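Extracellular solute-binding protein family 1 (Pseudothermotoga lettingae, PDB 5CI5) binds the sugar alpha-D-tagatose and probably delivers it, as the extracellular solute-binding component, to an ABC transporter. Local coordinates at residues A[98-109]-A[305-316]. Numbering follows the deposited sequence. Where two conformers were deposited one is given.
Sequences WLEPMEEHLKNW and IPSSSPNKEDAW
His105 lies flat on the indole of Trp316, its imidazole stacked over the five-membered ring with centroids 3.6 Å apart and planes only 3° from parallel. The His105 CB sits over the middle of the neighbouring six-membered ring as a CH-pi contact, so one indole face is taken up along both rings by a single residue. Round the edge of the same indole come the methyl of selenomethionine Met102, which in one of its two conformers has CE 3.5 Å from Trp316 CZ3, and Trp109, whose face receives the Trp316 edge in a T-shaped pair with planes at 87°. The indole NE1 bonds to Glu320, one turn further along helix 312-322.

At the imidazole edge, His105 NE2 donates to Glu313 OE2 over 2.6 Å; OE2 lies close to the ring plane and accepts on its syn side, with the carboxylate itself turned well away from the plane of the imidazole. A bend at chi2 (48°) brings the Glu313 carboxylate to this edge.

Nearer the start of both segments a single beta bridge pairs Leu99 with Pro306, flanked by Glu100 N to Ile305 O at 2.8 Å and Ser307 N to Trp98 O at 2.9 Å. Beside this bridge, Lys312, extended beyond CG, puts NZ 2.7 Å from Glu100 OE1 in a salt bridge, meeting the carboxylate from above its plane, and also donates to Ser307 O.

In this lobe of the solute-binding protein, the contact ties helix 103-108 and the loop before it to the chain leaving strand 298-304. The stack and the Glu313 bond together fix the imidazole's rotation, and the nearby carboxylate would probably favour a protonated histidine.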
loop_
_atom_site.group_PDB
_atom_site.type_symbol
_atom_site.label_atom_id
_atom_site.label_comp_id
_atom_site.label_asym_id
_atom_site.label_seq_id
_atom_site.Cartn_x
_atom_site.Cartn_y
_atom_site.Cartn_z
ATOM N N TRP A 98 -20.867 -6.115 -7.807
ATOM C CA TRP A 98 -20.658 -4.714 -8.160
ATOM C C TRP A 98 -19.691 -4.517 -9.312
ATOM O O TRP A 98 -19.610 -3.406 -9.871
ATOM C CB TRP A 98 -20.137 -3.959 -6.947
ATOM C CG TRP A 98 -21.139 -3.710 -5.861
ATOM C CD1 TRP A 98 -22.483 -3.928 -5.892
ATOM C CD2 TRP A 98 -20.849 -3.189 -4.553
ATOM N NE1 TRP A 98 -23.043 -3.571 -4.692
ATOM C CE2 TRP A 98 -22.061 -3.118 -3.853
ATOM C CE3 TRP A 98 -19.674 -2.790 -3.907
ATOM C CZ2 TRP A 98 -22.143 -2.631 -2.538
ATOM C CZ3 TRP A 98 -19.759 -2.293 -2.608
ATOM C CH2 TRP A 98 -20.984 -2.243 -1.935
ATOM N N LEU A 99 -18.935 -5.561 -9.649
ATOM C CA LEU A 99 -17.893 -5.476 -10.678
ATOM C C LEU A 99 -18.132 -6.362 -11.906
ATOM O O LEU A 99 -18.549 -7.507 -11.809
ATOM C CB LEU A 99 -16.529 -5.847 -10.076
ATOM C CG LEU A 99 -16.037 -4.996 -8.909
ATOM C CD1 LEU A 99 -14.631 -5.439 -8.510
ATOM C CD2 LEU A 99 -16.037 -3.495 -9.172
ATOM N N GLU A 100 -17.857 -5.790 -13.066
ATOM C CA GLU A 100 -17.869 -6.528 -14.333
ATOM C C GLU A 100 -16.698 -7.505 -14.376
ATOM O O GLU A 100 -15.576 -7.124 -14.064
ATOM C CB GLU A 100 -17.777 -5.539 -15.496
ATOM C CG GLU A 100 -17.822 -6.162 -16.882
ATOM C CD GLU A 100 -19.211 -6.545 -17.335
ATOM O OE1 GLU A 100 -20.200 -6.390 -16.572
ATOM O OE2 GLU A 100 -19.328 -6.977 -18.494
ATOM N N PRO A 101 -16.947 -8.775 -14.753
ATOM C CA PRO A 101 -15.809 -9.699 -14.890
ATOM C C PRO A 101 -14.886 -9.264 -16.017
ATOM O O PRO A 101 -15.327 -8.658 -17.007
ATOM C CB PRO A 101 -16.471 -11.051 -15.217
ATOM C CG PRO A 101 -17.761 -10.672 -15.860
ATOM C CD PRO A 101 -18.214 -9.419 -15.133
HETATM N N MSE A 102 -13.596 -9.533 -15.867
HETATM C CA MSE A 102 -12.638 -9.186 -16.917
HETATM C C MSE A 102 -11.909 -10.447 -17.477
HETATM O O MSE A 102 -10.883 -10.324 -18.140
HETATM C CB MSE A 102 -11.657 -8.101 -16.373
HETATM C CG MSE A 102 -12.335 -6.669 -16.163
HETATM SE SE MSE A 102 -11.433 -5.304 -15.009
HETATM C CE MSE A 102 -10.160 -4.630 -16.312
ATOM N N GLU A 103 -12.458 -11.653 -17.262
ATOM C CA GLU A 103 -11.854 -12.869 -17.800
ATOM C C GLU A 103 -11.724 -12.860 -19.312
ATOM O O GLU A 103 -10.664 -13.159 -19.854
ATOM C CB GLU A 103 -12.658 -14.114 -17.431
ATOM C CG GLU A 103 -12.297 -14.744 -16.135
ATOM C CD GLU A 103 -10.803 -14.994 -15.951
ATOM O OE1 GLU A 103 -10.293 -14.538 -14.930
ATOM O OE2 GLU A 103 -10.132 -15.651 -16.768
ATOM N N GLU A 104 -12.807 -12.532 -19.999
ATOM C CA GLU A 104 -12.766 -12.547 -21.446
ATOM C C GLU A 104 -11.759 -11.528 -21.979
ATOM O O GLU A 104 -10.933 -11.844 -22.832
ATOM C CB GLU A 104 -14.131 -12.266 -22.033
ATOM C CG GLU A 104 -14.053 -12.043 -23.531
ATOM C CD GLU A 104 -15.326 -12.403 -24.216
ATOM O OE1 GLU A 104 -16.368 -11.839 -23.838
ATOM O OE2 GLU A 104 -15.279 -13.255 -25.125
ATOM N N HIS A 105 -11.798 -10.314 -21.458
ATOM C CA HIS A 105 -10.807 -9.341 -21.914
ATOM C C HIS A 105 -9.360 -9.776 -21.631
ATOM O O HIS A 105 -8.478 -9.574 -22.465
ATOM C CB HIS A 105 -11.090 -7.995 -21.283
ATOM C CG HIS A 105 -12.124 -7.200 -22.022
ATOM N ND1 HIS A 105 -13.200 -6.620 -21.385
ATOM C CD2 HIS A 105 -12.233 -6.878 -23.329
ATOM C CE1 HIS A 105 -13.926 -5.968 -22.273
ATOM N NE2 HIS A 105 -13.366 -6.112 -23.462
ATOM N N LEU A 106 -9.107 -10.357 -20.451
ATOM C CA LEU A 106 -7.748 -10.698 -20.076
ATOM C C LEU A 106 -7.261 -11.872 -20.911
ATOM O O LEU A 106 -6.083 -11.953 -21.271
ATOM C CB LEU A 106 -7.650 -11.014 -18.591
ATOM C CG LEU A 106 -7.806 -9.780 -17.719
ATOM C CD1 LEU A 106 -7.960 -10.224 -16.273
ATOM C CD2 LEU A 106 -6.628 -8.831 -17.862
ATOM N N LYS A 107 -8.176 -12.775 -21.243
ATOM C CA LYS A 107 -7.820 -13.892 -22.101
ATOM C C LYS A 107 -7.380 -13.401 -23.485
ATOM O O LYS A 107 -6.555 -14.035 -24.129
ATOM C CB LYS A 107 -8.993 -14.867 -22.226
ATOM C CG LYS A 107 -8.698 -16.093 -23.072
ATOM C CD LYS A 107 -8.765 -17.372 -22.239
ATOM C CE LYS A 107 -7.994 -18.508 -22.896
ATOM N NZ LYS A 107 -7.231 -19.302 -21.886
ATOM N N ASN A 108 -7.927 -12.281 -23.944
ATOM C CA ASN A 108 -7.610 -11.790 -25.285
ATOM C C ASN A 108 -6.552 -10.686 -25.289
ATOM O O ASN A 108 -6.216 -10.159 -26.339
ATOM C CB ASN A 108 -8.866 -11.263 -25.976
ATOM C CG ASN A 108 -9.822 -12.377 -26.380
ATOM O OD1 ASN A 108 -9.400 -13.442 -26.826
ATOM N ND2 ASN A 108 -11.110 -12.142 -26.195
ATOM N N TRP A 109 -6.054 -10.310 -24.118
ATOM C CA TRP A 109 -5.121 -9.182 -24.029
ATOM C C TRP A 109 -3.658 -9.626 -24.067
ATOM O O TRP A 109 -3.266 -10.497 -23.285
ATOM C CB TRP A 109 -5.379 -8.398 -22.736
ATOM C CG TRP A 109 -4.510 -7.174 -22.592
ATOM C CD1 TRP A 109 -4.281 -6.219 -23.544
ATOM C CD2 TRP A 109 -3.784 -6.759 -21.428
ATOM N NE1 TRP A 109 -3.443 -5.244 -23.050
ATOM C CE2 TRP A 109 -3.132 -5.548 -21.751
ATOM C CE3 TRP A 109 -3.614 -7.296 -20.153
ATOM C CZ2 TRP A 109 -2.324 -4.870 -20.839
ATOM C CZ3 TRP A 109 -2.814 -6.623 -19.250
ATOM C CH2 TRP A 109 -2.172 -5.427 -19.602
ATOM N N ILE A 305 -14.090 -2.252 -13.439
ATOM C CA ILE A 305 -15.220 -1.718 -14.199
ATOM C C ILE A 305 -16.501 -2.083 -13.479
ATOM O O ILE A 305 -16.811 -3.265 -13.373
ATOM C CB ILE A 305 -15.243 -2.287 -15.623
ATOM C CG1 ILE A 305 -13.974 -1.872 -16.376
ATOM C CG2 ILE A 305 -16.500 -1.827 -16.371
ATOM C CD1 ILE A 305 -13.804 -2.573 -17.690
ATOM N N PRO A 306 -17.256 -1.088 -12.989
ATOM C CA PRO A 306 -18.486 -1.428 -12.282
ATOM C C PRO A 306 -19.491 -2.118 -13.209
ATOM O O PRO A 306 -19.623 -1.751 -14.372
ATOM C CB PRO A 306 -19.008 -0.063 -11.794
ATOM C CG PRO A 306 -17.769 0.775 -11.694
ATOM C CD PRO A 306 -16.985 0.360 -12.915
ATOM N N SER A 307 -20.198 -3.109 -12.665
ATOM C CA SER A 307 -21.194 -3.838 -13.415
ATOM C C SER A 307 -22.349 -2.918 -13.837
ATOM O O SER A 307 -23.073 -3.226 -14.786
ATOM C CB SER A 307 -21.705 -4.989 -12.562
ATOM O OG SER A 307 -22.262 -4.458 -11.371
ATOM N N SER A 308 -22.522 -1.793 -13.145
ATOM C CA SER A 308 -23.582 -0.846 -13.487
ATOM C C SER A 308 -23.182 0.176 -14.557
ATOM O O SER A 308 -24.010 1.006 -14.958
ATOM C CB SER A 308 -24.051 -0.113 -12.235
ATOM O OG SER A 308 -24.752 -1.021 -11.390
ATOM N N SER A 309 -21.943 0.128 -15.021
ATOM C CA SER A 309 -21.488 1.098 -16.008
ATOM C C SER A 309 -22.155 0.892 -17.369
ATOM O O SER A 309 -22.223 -0.242 -17.871
ATOM C CB SER A 309 -19.974 1.027 -16.174
ATOM O OG SER A 309 -19.564 1.814 -17.277
ATOM N N PRO A 310 -22.602 1.998 -17.996
ATOM C CA PRO A 310 -23.097 1.932 -19.370
ATOM C C PRO A 310 -21.989 2.004 -20.434
ATOM O O PRO A 310 -22.301 2.002 -21.627
ATOM C CB PRO A 310 -23.995 3.170 -19.462
ATOM C CG PRO A 310 -23.345 4.157 -18.582
ATOM C CD PRO A 310 -22.663 3.371 -17.462
ATOM N N ASN A 311 -20.730 2.090 -20.002
ATOM C CA ASN A 311 -19.601 2.325 -20.900
ATOM C C ASN A 311 -18.520 1.260 -20.749
ATOM O O ASN A 311 -17.339 1.575 -20.685
ATOM C CB ASN A 311 -18.982 3.700 -20.633
ATOM C CG ASN A 311 -19.933 4.839 -20.924
ATOM O OD1 ASN A 311 -20.574 4.876 -21.971
ATOM N ND2 ASN A 311 -20.009 5.787 -20.009
ATOM N N LYS A 312 -18.928 0.001 -20.675
ATOM C CA LYS A 312 -17.989 -1.035 -20.275
ATOM C C LYS A 312 -16.908 -1.334 -21.295
ATOM O O LYS A 312 -15.781 -1.665 -20.924
ATOM C CB LYS A 312 -18.737 -2.321 -19.967
ATOM C CG LYS A 312 -19.654 -2.161 -18.807
ATOM C CD LYS A 312 -20.417 -3.454 -18.559
ATOM C CE LYS A 312 -21.193 -3.360 -17.293
ATOM N NZ LYS A 312 -22.088 -4.544 -17.084
ATOM N N GLU A 313 -17.238 -1.259 -22.578
ATOM C CA GLU A 313 -16.244 -1.564 -23.588
ATOM C C GLU A 313 -15.201 -0.435 -23.679
ATOM O O GLU A 313 -14.003 -0.717 -23.754
ATOM C CB GLU A 313 -16.934 -1.820 -24.932
ATOM C CG GLU A 313 -16.287 -2.896 -25.780
ATOM C CD GLU A 313 -15.997 -4.170 -25.003
ATOM O OE1 GLU A 313 -16.918 -4.714 -24.355
ATOM O OE2 GLU A 313 -14.834 -4.617 -25.040
ATOM N N ASP A 314 -15.623 0.827 -23.639
ATOM C CA ASP A 314 -14.668 1.930 -23.663
ATOM C C ASP A 314 -13.839 1.963 -22.377
ATOM O O ASP A 314 -12.688 2.397 -22.380
ATOM C CB ASP A 314 -15.362 3.277 -23.833
ATOM C CG ASP A 314 -15.875 3.516 -25.253
ATOM O OD1 ASP A 314 -15.527 2.753 -26.158
ATOM O OD2 ASP A 314 -16.636 4.479 -25.455
ATOM N N ALA A 315 -14.429 1.511 -21.270
ATOM C CA ALA A 315 -13.689 1.457 -20.018
ATOM C C ALA A 315 -12.550 0.453 -20.133
ATOM O O ALA A 315 -11.429 0.714 -19.679
ATOM C CB ALA A 315 -14.592 1.088 -18.860
ATOM N N TRP A 316 -12.825 -0.702 -20.735
ATOM C CA TRP A 316 -11.755 -1.668 -20.971
ATOM C C TRP A 316 -10.671 -1.056 -21.869
ATOM O O TRP A 316 -9.476 -1.211 -21.579
ATOM C CB TRP A 316 -12.273 -2.989 -21.588
ATOM C CG TRP A 316 -11.115 -3.740 -22.075
ATOM C CD1 TRP A 316 -10.690 -3.834 -23.358
ATOM C CD2 TRP A 316 -10.162 -4.440 -21.275
ATOM N NE1 TRP A 316 -9.524 -4.554 -23.420
ATOM C CE2 TRP A 316 -9.179 -4.943 -22.153
ATOM C CE3 TRP A 316 -10.034 -4.682 -19.910
ATOM C CZ2 TRP A 316 -8.095 -5.676 -21.712
ATOM C CZ3 TRP A 316 -8.944 -5.427 -19.471
ATOM C CH2 TRP A 316 -7.992 -5.907 -20.373
HETATM O O HOH W 1 -21.727 -1.732 -10.295
HETATM O O HOH W 2 -14.071 -5.003 -12.989
#